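Local coordinates for protein pyruvate kinase (Pseudomonas aeruginosa, PDB 6QXL) that probably catalyses the last step of glycolysis, transferring phosphate from phosphoenolpyruvate to ADP to give pyruvate and ATP, and binds glucose-6-phosphate at a separate regulatory site, at residues Ala379-Thr384 and Asp442-Arg447; Lys435-Ala440 and Val456-Gly461; Leu391-Ile396 and Val400-Tyr405. One frame throughout, in Å; residues are numbered along the deposited sequence.

Contact 1 of 3, residues Ala379-Thr384 and Asp442-Arg447. With G6P (6-O-phosphono-alpha-D-glucopyranose), chain M.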
loop_
_atom_site.group_PDB
_atom_site.type_symbol
_atom_site.label_atom_id
_atom_site.label_comp_id
_atom_site.label_asym_id
_atom_site.label_seq_id
_atom_site.Cartn_x
_atom_site.Cartn_y
_atom_site.Cartn_z
ATOM N N ALA A 379 -11.480 1.981 -26.938
ATOM C CA ALA A 379 -10.852 0.867 -27.634
ATOM C C ALA A 379 -9.394 1.132 -27.901
ATOM O O ALA A 379 -8.962 2.263 -27.883
ATOM C CB ALA A 379 -11.575 0.570 -28.947
ATOM N N ILE A 380 -8.645 0.065 -28.136
ATOM C CA ILE A 380 -7.253 0.155 -28.516
ATOM C C ILE A 380 -7.067 -0.511 -29.857
ATOM O O ILE A 380 -7.330 -1.695 -30.004
ATOM C CB ILE A 380 -6.348 -0.528 -27.486
ATOM C CG1 ILE A 380 -6.500 0.171 -26.125
ATOM C CG2 ILE A 380 -4.905 -0.558 -27.988
ATOM C CD1 ILE A 380 -5.597 -0.355 -25.073
ATOM N N ILE A 381 -6.622 0.271 -30.844
ATOM C CA ILE A 381 -6.336 -0.192 -32.194
ATOM C C ILE A 381 -4.854 -0.494 -32.215
ATOM O O ILE A 381 -4.021 0.407 -32.247
ATOM C CB ILE A 381 -6.718 0.877 -33.225
ATOM C CG1 ILE A 381 -8.235 1.060 -33.218
ATOM C CG2 ILE A 381 -6.251 0.497 -34.628
ATOM C CD1 ILE A 381 -8.716 2.189 -34.120
ATOM N N CYS A 382 -4.522 -1.773 -32.202
ATOM C CA CYS A 382 -3.133 -2.184 -32.187
ATOM C C CYS A 382 -2.785 -2.795 -33.540
ATOM O O CYS A 382 -3.162 -3.927 -33.836
ATOM C CB CYS A 382 -2.901 -3.161 -31.049
ATOM S SG CYS A 382 -1.198 -3.722 -30.999
ATOM N N LEU A 383 -2.074 -2.037 -34.366
ATOM C CA LEU A 383 -1.598 -2.545 -35.642
ATOM C C LEU A 383 -0.434 -3.452 -35.349
ATOM O O LEU A 383 0.582 -3.001 -34.838
ATOM C CB LEU A 383 -1.171 -1.421 -36.581
ATOM C CG LEU A 383 -2.135 -0.278 -36.832
ATOM C CD1 LEU A 383 -1.602 0.532 -38.024
ATOM C CD2 LEU A 383 -3.568 -0.723 -37.060
ATOM N N THR A 384 -0.576 -4.728 -35.683
ATOM C CA THR A 384 0.430 -5.710 -35.338
ATOM C C THR A 384 0.648 -6.692 -36.472
ATOM O O THR A 384 -0.282 -7.073 -37.170
ATOM C CB THR A 384 0.054 -6.465 -34.032
ATOM O OG1 THR A 384 1.055 -7.465 -33.730
ATOM C CG2 THR A 384 -1.337 -7.101 -34.140
ATOM N N ASP A 442 -12.655 3.351 -39.035
ATOM C CA ASP A 442 -13.863 2.950 -39.776
ATOM C C ASP A 442 -14.298 1.532 -39.422
ATOM O O ASP A 442 -15.486 1.281 -39.183
ATOM C CB ASP A 442 -13.678 3.099 -41.298
ATOM C CG ASP A 442 -13.839 4.542 -41.780
ATOM O OD1 ASP A 442 -14.562 5.328 -41.135
ATOM O OD2 ASP A 442 -13.204 4.903 -42.797
ATOM N N GLU A 443 -13.324 0.627 -39.346
ATOM C CA GLU A 443 -13.588 -0.759 -38.967
ATOM C C GLU A 443 -14.336 -0.879 -37.630
ATOM O O GLU A 443 -15.195 -1.740 -37.478
ATOM C CB GLU A 443 -12.278 -1.544 -38.912
ATOM C CG GLU A 443 -11.586 -1.713 -40.263
ATOM C CD GLU A 443 -12.308 -2.674 -41.196
ATOM O OE1 GLU A 443 -12.538 -3.787 -40.768
ATOM O OE2 GLU A 443 -12.639 -2.309 -42.335
ATOM N N LEU A 444 -14.035 -0.016 -36.672
ATOM C CA LEU A 444 -14.768 -0.036 -35.410
ATOM C C LEU A 444 -16.117 0.648 -35.506
ATOM O O LEU A 444 -17.065 0.247 -34.839
ATOM C CB LEU A 444 -13.937 0.589 -34.280
ATOM C CG LEU A 444 -12.581 -0.034 -33.957
ATOM C CD1 LEU A 444 -12.008 0.680 -32.749
ATOM C CD2 LEU A 444 -12.686 -1.535 -33.684
ATOM N N LEU A 445 -16.212 1.690 -36.313
ATOM C CA LEU A 445 -17.512 2.338 -36.554
ATOM C C LEU A 445 -18.494 1.390 -37.248
ATOM O O LEU A 445 -19.667 1.342 -36.849
ATOM C CB LEU A 445 -17.330 3.596 -37.387
ATOM C CG LEU A 445 -16.792 4.806 -36.621
ATOM C CD1 LEU A 445 -16.094 5.734 -37.633
ATOM C CD2 LEU A 445 -17.911 5.509 -35.818
ATOM N N LYS A 446 -18.011 0.630 -38.242
ATOM C CA LYS A 446 -18.832 -0.411 -38.892
ATOM C C LYS A 446 -19.464 -1.337 -37.853
ATOM O O LYS A 446 -20.650 -1.624 -37.915
ATOM C CB LYS A 446 -18.001 -1.276 -39.853
ATOM C CG LYS A 446 -17.674 -0.675 -41.190
ATOM C CD LYS A 446 -16.740 -1.603 -41.973
ATOM C CE LYS A 446 -16.349 -0.932 -43.272
ATOM N NZ LYS A 446 -15.835 -1.848 -44.357
ATOM N N ARG A 447 -18.666 -1.764 -36.882
ATOM C CA ARG A 447 -19.103 -2.763 -35.920
ATOM C C ARG A 447 -19.842 -2.169 -34.742
ATOM O O ARG A 447 -20.295 -2.906 -33.878
ATOM C CB ARG A 447 -17.902 -3.580 -35.454
ATOM C CG ARG A 447 -17.178 -4.295 -36.597
ATOM C CD ARG A 447 -15.917 -4.934 -36.089
ATOM N NE ARG A 447 -15.293 -5.878 -37.001
ATOM C CZ ARG A 447 -14.585 -5.558 -38.079
ATOM N NH1 ARG A 447 -14.425 -4.289 -38.455
ATOM N NH2 ARG A 447 -14.006 -6.533 -38.792
HETATM C C1 G6P M . 2.854 -2.442 -36.800
HETATM C C2 G6P M . 3.514 -2.358 -38.162
HETATM C C3 G6P M . 4.992 -2.212 -37.823
HETATM C C4 G6P M . 5.433 -2.919 -36.555
HETATM C C5 G6P M . 4.509 -4.120 -36.441
HETATM C C6 G6P M . 4.996 -5.056 -35.349
HETATM O O1 G6P M . 1.491 -2.177 -37.095
HETATM O O2 G6P M . 3.192 -3.480 -39.024
HETATM O O3 G6P M . 5.068 -0.834 -37.565
HETATM O O4 G6P M . 6.855 -3.213 -36.573
HETATM O O5 G6P M . 3.166 -3.704 -36.203
HETATM O O6 G6P M . 3.974 -5.792 -34.700
HETATM P P G6P M . 4.364 -6.962 -33.610
HETATM O O1P G6P M . 4.451 -8.264 -34.367
HETATM O O2P G6P M . 3.079 -6.641 -32.880
HETATM O O3P G6P M . 5.759 -6.822 -32.949
#
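L444 on helix 436-446 reaches strand 377-383 through one methyl group, CD1. This atom lies 3.8 Å from A379 CB and 3.8 Å from I381 CG1, so it touches two residues of the strand that face the helix. The side chains of I381 and L444 run past one another, each headed the other way. A chi1 of -59° turns L444 CG away from the carbonyl carbon, and CD1 then comes down on A379 and I381. The contacts of L444 with A379 and I381 are apolar, and all three residues are buried. Y405, on the neighbouring strand, also touches I381 and L444.

The solvent side of the helix is polar. R447 NH1 binds two oxygens of E443: the backbone O at 2.8 Å and OE1 at 3.0 Å. Both lie close to the guanidinium plane, but NH1 meets OE1 from above the carboxylate plane. K446 NZ adds a long salt bridge to E443 OE2.

T384, just past the strand, brings its hydroxyl to the phosphate of glucose-6-phosphate. OG1 is modelled as a donor to O2P, but at 2.3 Å the exact geometry is doubtful. The chemistry thus divides: apolar contact holds helix to strand, charges pair on the helix's outer side, and T384 probably helps hold the phosphate.

Contact 2 of 3, residues Lys435-Ala440 and Val456-Gly461; sequences KVSQAA and VILTKG. With G6P (6-O-phosphono-alpha-D-glucopyranose), chain M.
L458 carries its CG anti to the backbone N (chi1 -168°), and this sends the CD1 branch toward helix 436-446. S437 has its OG beside the backbone N (chi1 -63°), where the hydroxyl oxygen meets that branch. L458 CD1 is 4.0 Å from S437 OG. The same methyl also approaches S437 CA, so it rests against the helix backbone as well as the hydroxyl. A440, one helical turn later, brings its CB to 4.5 Å from L458 CD1, a looser apolar contact.

The small side chains of S437 and A440 are consistent with the close approach of the helix to strand 455-461. The CA atoms of S437 and L458 are 7.8 Å apart. A backbone bond from A440 N to V436 O, 2.9 Å long, belongs to the helical turn that presents these residues. I381 of the adjacent strand also touches A440, and L476 on the other neighbouring strand touches L458. The contact therefore belongs to the helix-sheet interface of the alpha/beta domain.

The segment 456-461 continues to the glucose-6-phosphate pocket. There G461 N lies 2.9 Å from O3 of the sugar. The chemistry implies a division along the segment: L458 meets the helix by van der Waals contact alone, while G461 meets the sugar through its backbone N.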
loop_
_atom_site.group_PDB
_atom_site.type_symbol
_atom_site.label_atom_id
_atom_site.label_comp_id
_atom_site.label_asym_id
_atom_site.label_seq_id
_atom_site.Cartn_x
_atom_site.Cartn_y
_atom_site.Cartn_z
ATOM N N LYS A 435 -4.224 7.859 -44.928
ATOM C CA LYS A 435 -5.601 7.389 -44.704
ATOM C C LYS A 435 -5.734 6.221 -43.710
ATOM O O LYS A 435 -6.849 5.854 -43.355
ATOM C CB LYS A 435 -6.251 7.022 -46.046
ATOM C CG LYS A 435 -6.537 8.223 -46.942
ATOM C CD LYS A 435 -7.309 7.866 -48.187
ATOM C CE LYS A 435 -8.804 7.822 -47.920
ATOM N NZ LYS A 435 -9.537 7.424 -49.161
ATOM N N VAL A 436 -4.612 5.655 -43.261
ATOM C CA VAL A 436 -4.608 4.486 -42.369
ATOM C C VAL A 436 -5.420 4.702 -41.083
ATOM O O VAL A 436 -6.290 3.906 -40.761
ATOM C CB VAL A 436 -3.174 4.061 -42.030
ATOM C CG1 VAL A 436 -3.147 3.024 -40.913
ATOM C CG2 VAL A 436 -2.465 3.527 -43.265
ATOM N N SER A 437 -5.149 5.769 -40.360
ATOM C CA SER A 437 -5.841 5.998 -39.088
ATOM C C SER A 437 -7.350 5.997 -39.252
ATOM O O SER A 437 -8.043 5.283 -38.534
ATOM C CB SER A 437 -5.367 7.285 -38.414
ATOM O OG SER A 437 -3.989 7.181 -38.086
ATOM N N GLN A 438 -7.874 6.756 -40.193
ATOM C CA GLN A 438 -9.339 6.817 -40.334
ATOM C C GLN A 438 -9.891 5.494 -40.887
ATOM O O GLN A 438 -11.034 5.152 -40.620
ATOM C CB GLN A 438 -9.764 7.981 -41.229
ATOM C CG GLN A 438 -11.276 8.143 -41.413
ATOM C CD GLN A 438 -12.023 8.502 -40.136
ATOM O OE1 GLN A 438 -11.710 9.506 -39.500
ATOM N NE2 GLN A 438 -13.037 7.709 -39.773
ATOM N N ALA A 439 -9.069 4.759 -41.632
ATOM C CA ALA A 439 -9.469 3.458 -42.131
ATOM C C ALA A 439 -9.665 2.479 -40.965
ATOM O O ALA A 439 -10.679 1.779 -40.889
ATOM C CB ALA A 439 -8.435 2.927 -43.120
ATOM N N ALA A 440 -8.693 2.455 -40.057
ATOM C CA ALA A 440 -8.793 1.654 -38.834
ATOM C C ALA A 440 -9.997 2.064 -37.981
ATOM O O ALA A 440 -10.774 1.234 -37.545
ATOM C CB ALA A 440 -7.518 1.752 -38.030
ATOM N N VAL A 456 -9.915 6.928 -28.787
ATOM C CA VAL A 456 -9.323 5.648 -29.131
ATOM C C VAL A 456 -7.810 5.769 -29.055
ATOM O O VAL A 456 -7.269 6.839 -29.253
ATOM C CB VAL A 456 -9.831 5.226 -30.551
ATOM C CG1 VAL A 456 -8.766 4.759 -31.539
ATOM C CG2 VAL A 456 -10.860 4.163 -30.363
ATOM N N ILE A 457 -7.151 4.652 -28.824
ATOM C CA ILE A 457 -5.690 4.616 -28.850
ATOM C C ILE A 457 -5.268 3.831 -30.076
ATOM O O ILE A 457 -5.816 2.765 -30.341
ATOM C CB ILE A 457 -5.090 3.948 -27.596
ATOM C CG1 ILE A 457 -5.295 4.857 -26.390
ATOM C CG2 ILE A 457 -3.611 3.640 -27.788
ATOM C CD1 ILE A 457 -4.769 4.292 -25.093
ATOM N N LEU A 458 -4.301 4.353 -30.819
ATOM C CA LEU A 458 -3.728 3.621 -31.921
ATOM C C LEU A 458 -2.261 3.442 -31.654
ATOM O O LEU A 458 -1.581 4.392 -31.279
ATOM C CB LEU A 458 -3.956 4.375 -33.233
ATOM C CG LEU A 458 -3.646 3.569 -34.504
ATOM C CD1 LEU A 458 -4.530 4.036 -35.631
ATOM C CD2 LEU A 458 -2.190 3.656 -34.933
ATOM N N THR A 459 -1.765 2.229 -31.857
ATOM C CA THR A 459 -0.332 1.963 -31.755
ATOM C C THR A 459 0.176 1.387 -33.047
ATOM O O THR A 459 -0.532 0.638 -33.725
ATOM C CB THR A 459 0.016 0.969 -30.602
ATOM O OG1 THR A 459 -0.499 -0.340 -30.888
ATOM C CG2 THR A 459 -0.563 1.471 -29.262
ATOM N N LYS A 460 1.409 1.727 -33.380
ATOM C CA LYS A 460 2.037 1.250 -34.599
ATOM C C LYS A 460 3.523 1.514 -34.530
ATOM O O LYS A 460 4.025 2.059 -33.540
ATOM C CB LYS A 460 1.433 1.947 -35.810
ATOM C CG LYS A 460 1.744 3.418 -35.888
ATOM C CD LYS A 460 1.223 4.055 -37.178
ATOM C CE LYS A 460 1.836 5.462 -37.232
ATOM N NZ LYS A 460 1.242 6.320 -38.274
ATOM N N GLY A 461 4.211 1.139 -35.597
ATOM C CA GLY A 461 5.620 1.472 -35.782
ATOM C C GLY A 461 5.784 2.360 -37.002
ATOM O O GLY A 461 4.800 2.931 -37.512
HETATM C C1 G6P M . 2.854 -2.442 -36.800
HETATM C C2 G6P M . 3.514 -2.358 -38.162
HETATM C C3 G6P M . 4.992 -2.212 -37.823
HETATM C C4 G6P M . 5.433 -2.919 -36.555
HETATM C C5 G6P M . 4.509 -4.120 -36.441
HETATM C C6 G6P M . 4.996 -5.056 -35.349
HETATM O O1 G6P M . 1.491 -2.177 -37.095
HETATM O O2 G6P M . 3.192 -3.480 -39.024
HETATM O O3 G6P M . 5.068 -0.834 -37.565
HETATM O O4 G6P M . 6.855 -3.213 -36.573
HETATM O O5 G6P M . 3.166 -3.704 -36.203
HETATM O O6 G6P M . 3.974 -5.792 -34.700
HETATM P P G6P M . 4.364 -6.962 -33.610
HETATM O O1P G6P M . 4.451 -8.264 -34.367
HETATM O O2P G6P M . 3.079 -6.641 -32.880
HETATM O O3P G6P M . 5.759 -6.822 -32.949
#

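Contact 3 of 3, residues Leu391-Ile396 and Val400-Tyr405; sequences LIMSRI and VPIYAY
Van der Waals contact joins M393 and S394 to I402; the M393 part is apolar. I402 CD1 is the main probe: it reaches M393 CB at 3.8 Å. It also comes within 4.0 Å of the backbone S394 N and 4.1 Å of S394 CB. I402 CG2, the other branch, faces M393 SD at 4.1 Å. The two long side chains cross obliquely. M393 starts toward the strand, with CG beside its backbone N (chi1 -65°). Its extended chain then carries the sulfur and CE past I402 and away from the strand. There M393 also touches I380 of the sheet and A364 and M368 of helix 359-373.

These residues belong to a beta-alpha-beta unit: strand 377-383, helix 388-394 and strand 402-406. Strands 377-383 and 402-406 are parallel neighbours in the sheet of the alpha/beta domain. M393 and I402 pack between the connecting helix and the second strand. M393 is about 8 Å from the bound glucose-6-phosphate, measured from its side chain.

Hydrogen bonds gather around L391, S394 and R395, within segment 391-396. R395 NE donates to L391 O at 3.0 Å, tilted 23° from the carbonyl plane. R395 NH2 donates to S394 OG at 2.9 Å. That bond is nearly straight, and the hydroxyl lies at the edge of the guanidinium, in its plane. One face of the same guanidinium is met by L391 CD1.

Charge pairing comes from outside the two segments. R395 NH2 also forms a salt bridge with D311 OD2, linking R395 of the alpha/beta domain to D311 of the barrel domain.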
loop_
_atom_site.group_PDB
_atom_site.type_symbol
_atom_site.label_atom_id
_atom_site.label_comp_id
_atom_site.label_asym_id
_atom_site.label_seq_id
_atom_site.Cartn_x
_atom_site.Cartn_y
_atom_site.Cartn_z
ATOM N N LEU A 391 -0.245 -9.091 -27.258
ATOM C CA LEU A 391 0.086 -10.020 -26.198
ATOM C C LEU A 391 0.487 -9.275 -24.931
ATOM O O LEU A 391 -0.020 -9.572 -23.850
ATOM C CB LEU A 391 1.204 -10.960 -26.634
ATOM C CG LEU A 391 1.770 -11.884 -25.545
ATOM C CD1 LEU A 391 0.735 -12.854 -25.063
ATOM C CD2 LEU A 391 2.958 -12.648 -26.049
ATOM N N ILE A 392 1.374 -8.291 -25.063
ATOM C CA ILE A 392 1.847 -7.521 -23.924
ATOM C C ILE A 392 0.696 -6.690 -23.357
ATOM O O ILE A 392 0.455 -6.694 -22.152
ATOM C CB ILE A 392 3.005 -6.620 -24.297
ATOM C CG1 ILE A 392 4.165 -7.411 -24.921
ATOM C CG2 ILE A 392 3.500 -5.837 -23.087
ATOM C CD1 ILE A 392 4.696 -8.557 -24.110
ATOM N N MET A 393 -0.056 -6.021 -24.208
ATOM C CA MET A 393 -1.176 -5.230 -23.711
ATOM C C MET A 393 -2.087 -6.072 -22.813
ATOM O O MET A 393 -2.499 -5.622 -21.746
ATOM C CB MET A 393 -1.994 -4.631 -24.849
ATOM C CG MET A 393 -1.246 -3.618 -25.702
ATOM S SD MET A 393 -2.330 -2.960 -26.967
ATOM C CE MET A 393 -1.282 -1.714 -27.688
ATOM N N SER A 394 -2.352 -7.309 -23.225
ATOM C CA SER A 394 -3.348 -8.129 -22.556
ATOM C C SER A 394 -2.840 -8.800 -21.275
ATOM O O SER A 394 -3.625 -9.409 -20.563
ATOM C CB SER A 394 -3.903 -9.158 -23.536
ATOM O OG SER A 394 -2.886 -10.001 -24.015
ATOM N N ARG A 395 -1.544 -8.669 -20.976
ATOM C CA ARG A 395 -1.034 -9.045 -19.658
ATOM C C ARG A 395 -1.470 -8.100 -18.541
ATOM O O ARG A 395 -1.322 -8.425 -17.392
ATOM C CB ARG A 395 0.488 -9.101 -19.631
ATOM C CG ARG A 395 1.185 -9.970 -20.658
ATOM C CD ARG A 395 0.652 -11.368 -20.745
ATOM N NE ARG A 395 -0.594 -11.398 -21.511
ATOM C CZ ARG A 395 -1.451 -12.403 -21.502
ATOM N NH1 ARG A 395 -1.221 -13.486 -20.759
ATOM N NH2 ARG A 395 -2.561 -12.298 -22.215
ATOM N N ILE A 396 -2.004 -6.937 -18.875
ATOM C CA ILE A 396 -2.355 -5.934 -17.884
ATOM C C ILE A 396 -3.846 -5.975 -17.641
ATOM O O ILE A 396 -4.635 -5.976 -18.578
ATOM C CB ILE A 396 -1.943 -4.531 -18.389
ATOM C CG1 ILE A 396 -0.447 -4.476 -18.668
ATOM C CG2 ILE A 396 -2.311 -3.462 -17.403
ATOM C CD1 ILE A 396 0.398 -4.845 -17.484
ATOM N N VAL A 400 -10.783 -2.541 -21.141
ATOM C CA VAL A 400 -10.830 -1.881 -22.438
ATOM C C VAL A 400 -10.615 -2.910 -23.557
ATOM O O VAL A 400 -9.697 -3.725 -23.465
ATOM C CB VAL A 400 -9.759 -0.777 -22.546
ATOM C CG1 VAL A 400 -8.336 -1.344 -22.740
ATOM C CG2 VAL A 400 -10.089 0.149 -23.718
ATOM N N PRO A 401 -11.444 -2.884 -24.612
ATOM C CA PRO A 401 -11.223 -3.810 -25.735
ATOM C C PRO A 401 -9.930 -3.568 -26.480
ATOM O O PRO A 401 -9.630 -2.434 -26.844
ATOM C CB PRO A 401 -12.406 -3.528 -26.645
ATOM C CG PRO A 401 -13.439 -2.893 -25.788
ATOM C CD PRO A 401 -12.718 -2.156 -24.727
ATOM N N ILE A 402 -9.157 -4.626 -26.665
ATOM C CA ILE A 402 -7.927 -4.589 -27.434
ATOM C C ILE A 402 -8.174 -5.237 -28.797
ATOM O O ILE A 402 -8.511 -6.418 -28.887
ATOM C CB ILE A 402 -6.822 -5.358 -26.700
ATOM C CG1 ILE A 402 -6.595 -4.740 -25.320
ATOM C CG2 ILE A 402 -5.540 -5.384 -27.534
ATOM C CD1 ILE A 402 -5.672 -5.527 -24.423
ATOM N N TYR A 403 -8.011 -4.462 -29.865
ATOM C CA TYR A 403 -8.202 -4.967 -31.232
ATOM C C TYR A 403 -6.877 -5.176 -31.927
ATOM O O TYR A 403 -6.124 -4.230 -32.088
ATOM C CB TYR A 403 -9.070 -4.012 -31.997
ATOM C CG TYR A 403 -10.463 -3.952 -31.447
ATOM C CD1 TYR A 403 -11.398 -4.925 -31.767
ATOM C CD2 TYR A 403 -10.850 -2.937 -30.591
ATOM C CE1 TYR A 403 -12.687 -4.876 -31.249
ATOM C CE2 TYR A 403 -12.152 -2.886 -30.095
ATOM C CZ TYR A 403 -13.044 -3.864 -30.431
ATOM O OH TYR A 403 -14.299 -3.807 -29.929
ATOM N N ALA A 404 -6.587 -6.419 -32.301
ATOM C CA ALA A 404 -5.381 -6.753 -33.057
ATOM C C ALA A 404 -5.693 -6.642 -34.564
ATOM O O ALA A 404 -6.407 -7.489 -35.129
ATOM C CB ALA A 404 -4.911 -8.157 -32.705
ATOM N N TYR A 405 -5.182 -5.571 -35.173
ATOM C CA TYR A 405 -5.275 -5.329 -36.609
ATOM C C TYR A 405 -4.092 -6.002 -37.291
ATOM O O TYR A 405 -2.930 -5.633 -37.059
ATOM C CB TYR A 405 -5.267 -3.834 -36.907
ATOM C CG TYR A 405 -6.570 -3.103 -36.611
ATOM C CD1 TYR A 405 -7.155 -3.132 -35.357
ATOM C CD2 TYR A 405 -7.182 -2.342 -37.576
ATOM C CE1 TYR A 405 -8.338 -2.437 -35.102
ATOM C CE2 TYR A 405 -8.376 -1.663 -37.324
ATOM C CZ TYR A 405 -8.934 -1.708 -36.084
ATOM O OH TYR A 405 -10.102 -1.021 -35.826
#

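All three contacts lie in the alpha/beta domain and reach one mixed sheet. Contacts 1 and 2 use different turns of helix 436-446. Their centres are about 8 Å apart, and their strands, 377-383 and 455-461, are neighbours. Contact 3 uses helix 388-394 and strand 402-406, on the other side of strand 377-383. Its centre is about 12 Å from that of contact 1 and 15 Å from that of contact 2. Along the chain, contact 3 is nested within contact 1, and contacts 1 and 2 interlock. Y405 OH bonds to A440 O, tying contact 3 to contact 2. Contacts 1 and 2 both touch glucose-6-phosphate, so the two neighbouring strands lead to the effector pocket, while helix 436-446 packs against them.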